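Local coordinates for secreted protein (Streptomyces lividans TK24, PDB 5LXZ) that probably acts as a secreted copper-radical oxidase of the galactose oxidase-like AA5 family, at residues Ser45-Thr59 and Ile69-Thr81. The protein carries 1 engineered substitution. Numbering follows the deposited sequence. Where two conformers were deposited one is given.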
loop_
_atom_site.group_PDB
_atom_site.type_symbol
_atom_site.label_atom_id
_atom_site.label_comp_id
_atom_site.label_asym_id
_atom_site.label_seq_id
_atom_site.Cartn_x
_atom_site.Cartn_y
_atom_site.Cartn_z
ATOM N N SER A 45 -3.318 11.473 11.681
ATOM C CA SER A 45 -2.394 12.343 12.390
ATOM C C SER A 45 -1.165 12.694 11.558
ATOM O O SER A 45 -0.352 13.517 11.962
ATOM C CB SER A 45 -1.974 11.725 13.713
ATOM O OG SER A 45 -1.356 10.474 13.483
ATOM N N GLY A 46 -1.017 12.086 10.385
ATOM C CA GLY A 46 -0.041 12.554 9.407
ATOM C C GLY A 46 1.386 12.156 9.721
ATOM O O GLY A 46 2.329 12.813 9.247
ATOM N N ASN A 47 1.582 11.088 10.492
ATOM C CA ASN A 47 2.886 10.715 11.000
ATOM C C ASN A 47 3.576 11.903 11.686
ATOM O O ASN A 47 4.738 12.205 11.435
ATOM C CB ASN A 47 3.783 10.135 9.910
ATOM C CG ASN A 47 4.974 9.377 10.483
ATOM O OD1 ASN A 47 4.935 8.871 11.608
ATOM N ND2 ASN A 47 6.024 9.263 9.720
ATOM N N ASN A 48 2.799 12.596 12.506
ATOM C CA ASN A 48 3.256 13.769 13.236
ATOM C C ASN A 48 2.921 13.509 14.702
ATOM O O ASN A 48 1.769 13.351 15.059
ATOM C CB ASN A 48 2.572 14.972 12.684
ATOM C CG ASN A 48 2.933 16.229 13.426
ATOM O OD1 ASN A 48 2.485 16.439 14.545
ATOM N ND2 ASN A 48 3.669 17.096 12.776
ATOM N N GLN A 49 3.947 13.483 15.528
ATOM C CA GLN A 49 3.844 13.138 16.952
ATOM C C GLN A 49 2.940 14.079 17.674
ATOM O O GLN A 49 2.171 13.652 18.513
ATOM C CB GLN A 49 5.226 13.234 17.615
ATOM C CG GLN A 49 6.254 12.308 17.032
ATOM C CD GLN A 49 5.833 10.861 17.130
ATOM O OE1 GLN A 49 4.981 10.503 17.953
ATOM N NE2 GLN A 49 6.425 10.013 16.293
ATOM N N ASP A 50 3.024 15.358 17.320
ATOM C CA ASP A 50 2.159 16.356 17.960
ATOM C C ASP A 50 0.712 16.071 17.682
ATOM O O ASP A 50 -0.130 16.100 18.578
ATOM C CB ASP A 50 2.531 17.776 17.536
ATOM C CG ASP A 50 3.884 18.209 18.056
ATOM O OD1 ASP A 50 4.354 17.686 19.094
ATOM O OD2 ASP A 50 4.496 19.079 17.389
ATOM N N ASN A 51 0.394 15.725 16.439
ATOM C CA ASN A 51 -0.978 15.453 16.083
ATOM C C ASN A 51 -1.456 14.152 16.682
ATOM O O ASN A 51 -2.617 14.050 17.059
ATOM C CB ASN A 51 -1.135 15.430 14.570
ATOM C CG ASN A 51 -1.038 16.799 13.931
ATOM O OD1 ASN A 51 -0.932 17.856 14.593
ATOM N ND2 ASN A 51 -1.088 16.798 12.618
ATOM N N SER A 52 -0.575 13.168 16.784
ATOM C CA SER A 52 -0.948 11.901 17.415
ATOM C C SER A 52 -1.324 12.132 18.896
ATOM O O SER A 52 -2.361 11.668 19.374
ATOM C CB SER A 52 0.186 10.915 17.320
ATOM O OG SER A 52 -0.158 9.671 17.925
ATOM N N ASP A 53 -0.477 12.898 19.582
ATOM C CA ASP A 53 -0.738 13.235 21.011
ATOM C C ASP A 53 -2.012 14.012 21.211
ATOM O O ASP A 53 -2.765 13.764 22.184
ATOM C CB ASP A 53 0.438 14.036 21.571
ATOM C CG ASP A 53 1.696 13.226 21.670
ATOM O OD1 ASP A 53 1.573 11.987 21.623
ATOM O OD2 ASP A 53 2.804 13.814 21.765
ATOM N N ASP A 54 -2.292 14.936 20.298
ATOM C CA ASP A 54 -3.461 15.797 20.398
ATOM C C ASP A 54 -4.719 15.193 19.796
ATOM O O ASP A 54 -5.756 15.817 19.828
ATOM C CB ASP A 54 -3.183 17.119 19.706
ATOM C CG ASP A 54 -2.219 18.003 20.487
ATOM O OD1 ASP A 54 -1.928 17.708 21.681
ATOM O OD2 ASP A 54 -1.747 18.949 19.859
ATOM N N LYS A 55 -4.609 14.009 19.207
ATOM C CA LYS A 55 -5.727 13.390 18.508
ATOM C C LYS A 55 -6.247 14.312 17.431
ATOM O O LYS A 55 -7.436 14.456 17.253
ATOM C CB LYS A 55 -6.823 12.926 19.497
ATOM C CG LYS A 55 -6.281 12.019 20.603
ATOM C CD LYS A 55 -7.366 11.532 21.575
ATOM C CE LYS A 55 -6.751 10.577 22.583
ATOM N NZ LYS A 55 -7.796 9.923 23.423
ATOM N N GLN A 56 -5.307 14.925 16.698
ATOM C CA GLN A 56 -5.615 15.789 15.578
ATOM C C GLN A 56 -5.528 14.957 14.276
ATOM O O GLN A 56 -4.440 14.540 13.896
ATOM C CB GLN A 56 -4.597 16.938 15.537
ATOM C CG GLN A 56 -4.730 17.837 14.322
ATOM C CD GLN A 56 -6.106 18.441 14.217
ATOM O OE1 GLN A 56 -6.653 18.940 15.215
ATOM N NE2 GLN A 56 -6.694 18.409 13.016
ATOM N N TYR A 57 -6.678 14.719 13.659
ATOM C CA TYR A 57 -6.781 13.803 12.516
ATOM C C TYR A 57 -7.394 14.539 11.358
ATOM O O TYR A 57 -8.374 15.263 11.517
ATOM C CB TYR A 57 -7.688 12.618 12.843
ATOM C CG TYR A 57 -7.341 11.903 14.110
ATOM C CD1 TYR A 57 -6.036 11.632 14.468
ATOM C CD2 TYR A 57 -8.365 11.531 14.978
ATOM C CE1 TYR A 57 -5.751 11.003 15.665
ATOM C CE2 TYR A 57 -8.085 10.862 16.128
ATOM C CZ TYR A 57 -6.795 10.594 16.479
ATOM O OH TYR A 57 -6.466 9.929 17.648
ATOM N N ASP A 58 -6.803 14.395 10.174
ATOM C CA ASP A 58 -7.198 15.186 9.048
ATOM C C ASP A 58 -7.518 14.343 7.793
ATOM O O ASP A 58 -6.821 13.370 7.482
ATOM C CB ASP A 58 -6.061 16.173 8.702
ATOM C CG ASP A 58 -6.036 17.378 9.650
ATOM O OD1 ASP A 58 -6.798 18.337 9.423
ATOM O OD2 ASP A 58 -5.261 17.355 10.596
ATOM N N THR A 59 -8.547 14.768 7.098
ATOM C CA THR A 59 -8.938 14.292 5.788
ATOM C C THR A 59 -9.346 15.487 4.958
ATOM O O THR A 59 -9.909 16.461 5.489
ATOM C CB THR A 59 -10.141 13.324 5.900
ATOM O OG1 THR A 59 -9.739 12.199 6.669
ATOM C CG2 THR A 59 -10.655 12.861 4.536
ATOM N N ILE A 69 -11.214 22.538 -2.277
ATOM C CA ILE A 69 -10.838 21.569 -1.265
ATOM C C ILE A 69 -11.638 21.820 -0.025
ATOM O O ILE A 69 -11.948 22.967 0.307
ATOM C CB ILE A 69 -9.297 21.533 -1.082
ATOM C CG1 ILE A 69 -8.883 20.391 -0.137
ATOM C CG2 ILE A 69 -8.739 22.844 -0.578
ATOM C CD1 ILE A 69 -7.479 19.864 -0.407
ATOM N N LYS A 70 -12.009 20.766 0.675
ATOM C CA LYS A 70 -12.662 20.894 1.968
ATOM C C LYS A 70 -12.108 19.902 2.967
ATOM O O LYS A 70 -11.563 18.862 2.591
ATOM C CB LYS A 70 -14.175 20.732 1.868
ATOM C CG LYS A 70 -14.644 19.369 1.396
ATOM C CD LYS A 70 -16.159 19.210 1.435
ATOM C CE LYS A 70 -16.635 18.584 2.734
ATOM N NZ LYS A 70 -18.028 18.108 2.574
ATOM N N LYS A 71 -12.266 20.225 4.236
ATOM C CA LYS A 71 -11.951 19.331 5.318
ATOM C C LYS A 71 -13.118 18.410 5.568
ATOM O O LYS A 71 -14.278 18.792 5.405
ATOM C CB LYS A 71 -11.613 20.096 6.592
ATOM C CG LYS A 71 -10.493 21.089 6.428
ATOM C CD LYS A 71 -9.939 21.486 7.781
ATOM C CE LYS A 71 -8.753 22.392 7.600
ATOM N NZ LYS A 71 -8.245 22.873 8.901
ATOM N N VAL A 72 -12.786 17.175 5.955
ATOM C CA VAL A 72 -13.750 16.177 6.386
ATOM C C VAL A 72 -13.461 15.751 7.830
ATOM O O VAL A 72 -12.358 15.390 8.166
ATOM C CB VAL A 72 -13.681 14.924 5.481
ATOM C CG1 VAL A 72 -14.637 13.856 5.987
ATOM C CG2 VAL A 72 -14.054 15.294 4.068
ATOM N N PRO A 73 -14.475 15.774 8.721
ATOM C CA PRO A 73 -14.244 15.288 10.073
ATOM C C PRO A 73 -13.741 13.840 10.085
ATOM O O PRO A 73 -14.330 12.984 9.393
ATOM C CB PRO A 73 -15.633 15.358 10.731
ATOM C CG PRO A 73 -16.425 16.271 9.890
ATOM C CD PRO A 73 -15.862 16.214 8.504
ATOM N N THR A 74 -12.647 13.626 10.792
ATOM C CA THR A 74 -11.936 12.355 10.794
ATOM C C THR A 74 -12.023 11.765 12.188
ATOM O O THR A 74 -11.400 12.284 13.118
ATOM C CB THR A 74 -10.509 12.552 10.310
ATOM O OG1 THR A 74 -10.604 13.204 9.040
ATOM C CG2 THR A 74 -9.791 11.218 10.164
ATOM N N PRO A 75 -12.770 10.661 12.344
ATOM C CA PRO A 75 -13.111 10.169 13.683
ATOM C C PRO A 75 -12.025 9.400 14.431
ATOM O O PRO A 75 -12.089 9.264 15.674
ATOM C CB PRO A 75 -14.313 9.256 13.389
ATOM C CG PRO A 75 -14.006 8.714 12.030
ATOM C CD PRO A 75 -13.493 9.918 11.296
ATOM N N SER A 76 -11.033 8.877 13.710
ATOM C CA SER A 76 -9.978 8.045 14.289
ATOM C C SER A 76 -8.698 8.329 13.527
ATOM O O SER A 76 -8.743 8.966 12.490
ATOM C CB SER A 76 -10.294 6.536 14.131
ATOM O OG SER A 76 -11.457 6.238 14.843
ATOM N N ASP A 77 -7.596 7.805 14.032
ATOM C CA ASP A 77 -6.316 7.993 13.360
ATOM C C ASP A 77 -6.195 7.016 12.186
ATOM O O ASP A 77 -5.606 5.946 12.332
ATOM C CB ASP A 77 -5.115 7.861 14.283
ATOM C CG ASP A 77 -3.907 8.550 13.719
ATOM O OD1 ASP A 77 -3.978 8.917 12.528
ATOM O OD2 ASP A 77 -2.904 8.766 14.441
ATOM N N LEU A 78 -6.687 7.470 11.041
ATOM C CA LEU A 78 -6.767 6.647 9.813
ATOM C C LEU A 78 -5.490 6.586 9.019
ATOM O O LEU A 78 -5.443 5.976 7.965
ATOM C CB LEU A 78 -7.900 7.120 8.945
ATOM C CG LEU A 78 -9.238 7.063 9.639
ATOM C CD1 LEU A 78 -10.301 7.508 8.654
ATOM C CD2 LEU A 78 -9.534 5.705 10.265
ATOM N N PHE A 79 -4.437 7.167 9.543
ATOM C CA PHE A 79 -3.101 6.917 9.082
ATOM C C PHE A 79 -2.870 5.415 9.345
ATOM O O PHE A 79 -3.282 4.921 10.354
ATOM C CB PHE A 79 -2.198 7.878 9.931
ATOM C CG PHE A 79 -0.746 7.568 9.947
ATOM C CD1 PHE A 79 -0.067 7.198 8.808
ATOM C CD2 PHE A 79 -0.027 7.699 11.153
ATOM C CE1 PHE A 79 1.289 6.947 8.850
ATOM C CE2 PHE A 79 1.302 7.420 11.208
ATOM C CZ PHE A 79 1.975 7.054 10.050
ATOM N N CYS A 80 -2.212 4.689 8.481
ATOM C CA CYS A 80 -1.964 3.237 8.792
ATOM C C CYS A 80 -3.154 2.321 8.534
ATOM O O CYS A 80 -3.165 1.188 8.999
ATOM C CB CYS A 80 -1.515 2.924 10.267
ATOM S SG CYS A 80 -0.165 3.841 11.055
ATOM N N THR A 81 -4.173 2.805 7.836
ATOM C CA THR A 81 -5.297 1.949 7.484
ATOM C C THR A 81 -5.094 1.219 6.189
ATOM O O THR A 81 -4.210 1.545 5.411
ATOM C CB THR A 81 -6.551 2.819 7.246
ATOM O OG1 THR A 81 -6.211 3.921 6.377
ATOM C CG2 THR A 81 -7.086 3.293 8.502
HETATM O O HOH W 1 -2.289 8.178 16.909
HETATM O O HOH W 2 -11.146 15.720 12.034
HETATM O O HOH W 3 -7.353 20.716 10.367
HETATM O O HOH W 4 -10.099 16.981 8.505
#
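Val72 N donates to Thr59 O at 3.0 Å where the antiparallel hairpin of 58-62 and 69-71 opens out; the return link of this pair, Thr59 N to Val72 O, runs through a water, and another water joins Tyr57 O to Thr74 N. Each threonine offers a hydroxyl and a methyl: Thr59 OG1 and Thr74 OG1 lie 2.7 Å apart, Thr74 OG1 donates to Val72 O, Thr59 OG1 also bonds Tyr236 OH, and Thr59 CG2 rests on Val72 CB. Tyr57 offers a broad flat ring to the backbone: with CG beside its own N (chi1 -52°), one face takes the Ser76-Asp77 peptide, Asp77 N over the centre, and Lys55 O sits over the opposite face. The ring's edge meets Thr74 O, and CE1 touches Asp77 CB at 3.5 Å. An alanine here would be likely to leave the Ser76-Asp77 peptide without its aromatic cover and Asp77 freer to shift. Asp77 has two oxygens for short Ser45, taking N on OD1 (2.8 Å) from above the carboxylate plane and OG on OD2 in a very short 2.5 Å bond; Ser45 OG also bonds Tyr100 OH, and water links OD2 to Ser52 OG. Phe79, its side chain about 4 Å from a bound copper ion, fits a flat face against Asn47 N. Tyr236 of strand 235-238 flanks Val72 and Thr74, strand 39-44 pairs with 58-62, and helix 49-54 carries Asp53, which binds copper with Glu101 of strand 91-102.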